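Local coordinates for protein endoglucanase (Bacillus akibai, PDB 1UWW) that hydrolyses internal beta-1,4-glucosidic linkages of cellulose and, through the family 28 carbohydrate-binding module described here, binds non-crystalline cellulose, at residues A[8-16]-A[38-46]. Numbering follows the deposited sequence.
Sequences VVHDPKGEA and VKTALTIEE
The imidazole of His10 meets the 38-46 segment edge-on, with Leu42 N, Thr40 O and a water all close to the ring plane. Leu42 N-H points straight at ND1, 3.0 Å away and exactly in that plane, at an N-H...N angle of 166°, which makes ND1 the acceptor. CE1 rests 3.4 Å from Thr40 O, while Ala41 CA approaches ND1 obliquely. At the far corner the water bridges NE2 and Lys39 O, so both ring nitrogens are tied to the same loop and the ring's rotation is fixed. Trp32 meets the imidazole, and its NE1 also bonds Thr40 O. The flat carboxylate of Asp11 is gripped differently: Ile44 N reaches OD2 at 2.9 Å from above its plane, 38° out of it. A second water, donating to OD2 and to Ile44 O, adds another bond. With chi1 at -85°, CG stands beside the backbone N and the carboxylate passes obliquely by Thr43, OD2 lying 3.6 Å from Thr43 CB. Between these two side-chain bonds, Asp11 N donates to Leu42 O over 3.0 Å, the same residue whose N-H serves His10. Val8 CG1 packs against the peptide at Ala41, 3.6 Å from its N, and Ala41 CB lies against Val9 O. On its other side, strand 43-47 pairs antiparallel with strand 50-58 through Thr43 and Glu45. Residues 8-11, irregular in structure, thus run roughly alongside the loop that leads into the outermost strand and the start of that strand, in one sheet of a beta-sandwich, the jelly-roll fold of family 17/28 carbohydrate-binding modules, fastening to this loop and strand start by alternating side-chain and main-chain bonds.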
ATOM      1  N   VAL A   8     -19.008  24.880  -1.061  1.00 37.08           N
ATOM      2  CA  VAL A   8     -19.590  23.588  -0.599  1.00 36.87           C
ATOM      3  C   VAL A   8     -19.872  23.660   0.900  1.00 35.93           C
ATOM      4  O   VAL A   8     -19.069  24.196   1.669  1.00 36.85           O
ATOM      5  CB  VAL A   8     -18.653  22.407  -0.978  1.00 37.10           C
ATOM      6  CG1 VAL A   8     -18.728  21.239   0.019  1.00 36.41           C
ATOM      7  CG2 VAL A   8     -18.968  21.924  -2.393  1.00 38.02           C
ATOM      8  N   VAL A   9     -21.022  23.111   1.289  1.00 35.11           N
ATOM      9  CA  VAL A   9     -21.494  23.106   2.674  1.00 33.99           C
ATOM     10  C   VAL A   9     -21.441  21.699   3.308  1.00 31.78           C
ATOM     11  O   VAL A   9     -22.128  20.761   2.900  1.00 32.83           O
ATOM     12  CB  VAL A   9     -22.931  23.664   2.797  1.00 34.71           C
ATOM     13  CG1 VAL A   9     -23.452  23.527   4.247  1.00 35.19           C
ATOM     14  CG2 VAL A   9     -22.983  25.124   2.310  1.00 35.87           C
ATOM     15  N   HIS A  10     -20.626  21.598   4.335  1.00 29.10           N
ATOM     16  CA  HIS A  10     -20.520  20.371   5.108  1.00 27.30           C
ATOM     17  C   HIS A  10     -21.458  20.428   6.283  1.00 26.53           C
ATOM     18  O   HIS A  10     -21.916  21.498   6.673  1.00 26.90           O
ATOM     19  CB  HIS A  10     -19.106  20.238   5.606  1.00 27.08           C
ATOM     20  CG  HIS A  10     -18.092  20.334   4.520  1.00 25.26           C
ATOM     21  ND1 HIS A  10     -17.937  19.357   3.559  1.00 24.09           N
ATOM     22  CD2 HIS A  10     -17.211  21.313   4.205  1.00 28.19           C
ATOM     23  CE1 HIS A  10     -16.961  19.702   2.739  1.00 24.78           C
ATOM     24  NE2 HIS A  10     -16.514  20.891   3.102  1.00 27.52           N
ATOM     25  N   ASP A  11     -21.743  19.281   6.874  1.00 25.08           N
ATOM     26  CA  ASP A  11     -22.330  19.250   8.203  1.00 24.76           C
ATOM     27  C   ASP A  11     -21.348  19.872   9.229  1.00 24.34           C
ATOM     28  O   ASP A  11     -20.156  20.043   8.956  1.00 23.39           O
ATOM     29  CB  ASP A  11     -22.685  17.814   8.604  1.00 25.48           C
ATOM     30  CG  ASP A  11     -24.047  17.377   8.107  1.00 25.25           C
ATOM     31  OD1 ASP A  11     -24.797  18.172   7.479  1.00 29.91           O
ATOM     32  OD2 ASP A  11     -24.498  16.234   8.294  1.00 24.70           O
ATOM     33  N   PRO A  12     -21.836  20.242  10.415  1.00 24.54           N
ATOM     34  CA  PRO A  12     -20.982  20.910  11.406  1.00 24.88           C
ATOM     35  C   PRO A  12     -19.713  20.094  11.735  1.00 24.27           C
ATOM     36  O   PRO A  12     -19.817  18.865  11.865  1.00 23.32           O
ATOM     37  CB  PRO A  12     -21.904  21.034  12.623  1.00 25.36           C
ATOM     38  CG  PRO A  12     -23.270  21.040  12.060  1.00 25.62           C
ATOM     39  CD  PRO A  12     -23.223  20.074  10.907  1.00 25.20           C
ATOM     40  N   LYS A  13     -18.554  20.743  11.804  1.00 25.55           N
ATOM     41  CA  LYS A  13     -17.289  20.049  12.054  1.00 25.45           C
ATOM     42  C   LYS A  13     -17.236  19.440  13.450  1.00 26.29           C
ATOM     43  O   LYS A  13     -16.759  18.317  13.622  1.00 24.90           O
ATOM     44  CB  LYS A  13     -16.087  20.969  11.838  1.00 26.24           C
ATOM     45  CG  LYS A  13     -14.744  20.265  11.995  1.00 26.96           C
ATOM     46  CD  LYS A  13     -13.602  21.169  11.604  1.00 29.83           C
ATOM     47  CE  LYS A  13     -12.286  20.433  11.647  1.00 30.90           C
ATOM     48  NZ  LYS A  13     -11.281  21.179  10.851  1.00 34.67           N
ATOM     49  N   GLY A  14     -17.731  20.154  14.453  1.00 26.59           N
ATOM     50  CA  GLY A  14     -17.684  19.676  15.819  1.00 26.97           C
ATOM     51  C   GLY A  14     -16.272  19.671  16.372  1.00 27.71           C
ATOM     52  O   GLY A  14     -15.339  20.228  15.789  1.00 29.57           O
ATOM     53  N   GLU A  15     -16.119  19.001  17.495  1.00 27.99           N
ATOM     54  CA  GLU A  15     -14.843  18.887  18.184  1.00 27.89           C
ATOM     55  C   GLU A  15     -14.270  17.507  17.950  1.00 25.92           C
ATOM     56  O   GLU A  15     -15.018  16.533  17.846  1.00 24.44           O
ATOM     57  CB  GLU A  15     -15.047  19.116  19.679  1.00 28.79           C
ATOM     58  CG  GLU A  15     -15.613  20.494  20.017  1.00 33.25           C
ATOM     59  CD  GLU A  15     -14.614  21.631  19.844  1.00 38.23           C
ATOM     60  OE1 GLU A  15     -13.381  21.403  19.907  1.00 43.44           O
ATOM     61  OE2 GLU A  15     -15.070  22.781  19.656  1.00 41.35           O
ATOM     62  N   ALA A  16     -12.945  17.420  17.890  1.00 24.69           N
ATOM     63  CA  ALA A  16     -12.262  16.165  17.630  1.00 24.57           C
ATOM     64  C   ALA A  16     -12.456  15.211  18.786  1.00 25.00           C
ATOM     65  O   ALA A  16     -12.091  15.515  19.927  1.00 25.68           O
ATOM     66  CB  ALA A  16     -10.779  16.405  17.368  1.00 23.95           C
ATOM     67  N   VAL A  38     -10.729  15.144  -3.533  1.00 22.60           N
ATOM     68  CA  VAL A  38     -12.169  15.254  -3.467  1.00 22.53           C
ATOM     69  C   VAL A  38     -12.472  16.161  -2.293  1.00 22.58           C
ATOM     70  O   VAL A  38     -11.973  15.947  -1.178  1.00 21.75           O
ATOM     71  CB  VAL A  38     -12.828  13.865  -3.262  1.00 22.74           C
ATOM     72  CG1 VAL A  38     -14.330  13.998  -2.951  1.00 23.26           C
ATOM     73  CG2 VAL A  38     -12.582  12.976  -4.489  1.00 23.98           C
ATOM     74  N   LYS A  39     -13.285  17.183  -2.523  1.00 23.78           N
ATOM     75  CA  LYS A  39     -13.649  18.118  -1.480  1.00 24.78           C
ATOM     76  C   LYS A  39     -15.158  18.369  -1.445  1.00 25.03           C
ATOM     77  O   LYS A  39     -15.604  19.415  -0.962  1.00 26.89           O
ATOM     78  CB  LYS A  39     -12.807  19.393  -1.609  1.00 25.33           C
ATOM     79  CG  LYS A  39     -11.323  19.132  -1.279  1.00 27.85           C
ATOM     80  CD  LYS A  39     -10.572  20.366  -0.902  1.00 31.38           C
ATOM     81  CE  LYS A  39      -9.077  20.100  -0.769  1.00 32.29           C
ATOM     82  NZ  LYS A  39      -8.260  21.343  -0.938  1.00 35.26           N
ATOM     83  N   THR A  40     -15.903  17.340  -1.866  1.00 25.10           N
ATOM     84  CA  THR A  40     -17.374  17.309  -1.881  1.00 25.20           C
ATOM     85  C   THR A  40     -17.967  17.373  -0.452  1.00 23.38           C
ATOM     86  O   THR A  40     -17.277  17.148   0.533  1.00 22.52           O
ATOM     87  CB  THR A  40     -17.915  16.001  -2.650  1.00 23.55           C
ATOM     88  OG1 THR A  40     -17.468  14.787  -2.013  1.00 28.57           O
ATOM     89  CG2 THR A  40     -17.398  15.875  -4.079  1.00 26.96           C
ATOM     90  N   ALA A  41     -19.257  17.655  -0.333  1.00 22.70           N
ATOM     91  CA  ALA A  41     -19.915  17.754   0.965  1.00 21.80           C
ATOM     92  C   ALA A  41     -19.704  16.492   1.836  1.00 20.14           C
ATOM     93  O   ALA A  41     -19.991  15.364   1.411  1.00 20.02           O
ATOM     94  CB  ALA A  41     -21.405  17.982   0.771  1.00 22.30           C
ATOM     95  N   LEU A  42     -19.220  16.732   3.045  1.00 19.67           N
ATOM     96  CA  LEU A  42     -19.074  15.714   4.085  1.00 20.07           C
ATOM     97  C   LEU A  42     -20.256  15.876   5.022  1.00 20.49           C
ATOM     98  O   LEU A  42     -20.388  16.910   5.692  1.00 20.88           O
ATOM     99  CB  LEU A  42     -17.795  15.924   4.881  1.00 20.95           C
ATOM    100  CG  LEU A  42     -16.485  15.462   4.285  1.00 21.81           C
ATOM    101  CD1 LEU A  42     -15.294  16.085   5.006  1.00 21.92           C
ATOM    102  CD2 LEU A  42     -16.392  13.950   4.343  1.00 21.66           C
ATOM    103  N   THR A  43     -21.122  14.886   5.052  1.00 19.30           N
ATOM    104  CA  THR A  43     -22.324  14.920   5.884  1.00 20.21           C
ATOM    105  C   THR A  43     -22.445  13.666   6.733  1.00 20.80           C
ATOM    106  O   THR A  43     -21.716  12.685   6.548  1.00 22.03           O
ATOM    107  CB  THR A  43     -23.592  15.097   5.030  1.00 20.89           C
ATOM    108  OG1 THR A  43     -23.723  13.992   4.144  1.00 22.70           O
ATOM    109  CG2 THR A  43     -23.515  16.372   4.170  1.00 22.75           C
ATOM    110  N   ILE A  44     -23.353  13.695   7.685  1.00 20.81           N
ATOM    111  CA  ILE A  44     -23.603  12.542   8.512  1.00 20.52           C
ATOM    112  C   ILE A  44     -24.843  11.821   7.972  1.00 21.19           C
ATOM    113  O   ILE A  44     -25.919  12.422   7.862  1.00 21.95           O
ATOM    114  CB  ILE A  44     -23.802  12.966   9.990  1.00 20.56           C
ATOM    115  CG1 ILE A  44     -22.592  13.749  10.547  1.00 20.28           C
ATOM    116  CG2 ILE A  44     -24.084  11.716  10.842  1.00 21.02           C
ATOM    117  CD1 ILE A  44     -21.245  13.136  10.259  1.00 20.99           C
ATOM    118  N   GLU A  45     -24.703  10.549   7.622  1.00 20.51           N
ATOM    119  CA  GLU A  45     -25.758   9.770   6.981  1.00 20.88           C
ATOM    120  C   GLU A  45     -25.861   8.382   7.643  1.00 21.43           C
ATOM    121  O   GLU A  45     -24.883   7.840   8.158  1.00 20.98           O
ATOM    122  CB  GLU A  45     -25.502   9.628   5.478  1.00 21.33           C
ATOM    123  CG  GLU A  45     -25.249  10.933   4.735  1.00 22.37           C
ATOM    124  CD  GLU A  45     -26.461  11.831   4.631  1.00 25.76           C
ATOM    125  OE1 GLU A  45     -27.605  11.352   4.886  1.00 29.46           O
ATOM    126  OE2 GLU A  45     -26.229  13.026   4.311  1.00 26.80           O
ATOM    127  N   GLU A  46     -27.037   7.764   7.584  1.00 21.11           N
ATOM    128  CA  GLU A  46     -27.263   6.448   8.153  1.00 22.21           C
ATOM    129  C   GLU A  46     -26.628   5.349   7.304  1.00 20.93           C
ATOM    130  O   GLU A  46     -26.766   5.333   6.074  1.00 21.77           O
ATOM    131  CB  GLU A  46     -28.764   6.205   8.324  1.00 23.43           C
ATOM    132  CG  GLU A  46     -29.105   4.890   9.028  1.00 28.08           C
ATOM    133  CD  GLU A  46     -29.311   3.711   8.080  1.00 32.19           C
ATOM    134  OE1 GLU A  46     -29.633   3.933   6.885  1.00 37.61           O
ATOM    135  OE2 GLU A  46     -29.170   2.539   8.508  1.00 31.62           O
TER
HETATM  136  O   HOH W   1     -14.848  21.408   0.899  1.00 33.89           O
HETATM  137  O   HOH W   2     -26.752  14.990   7.707  1.00 32.92           O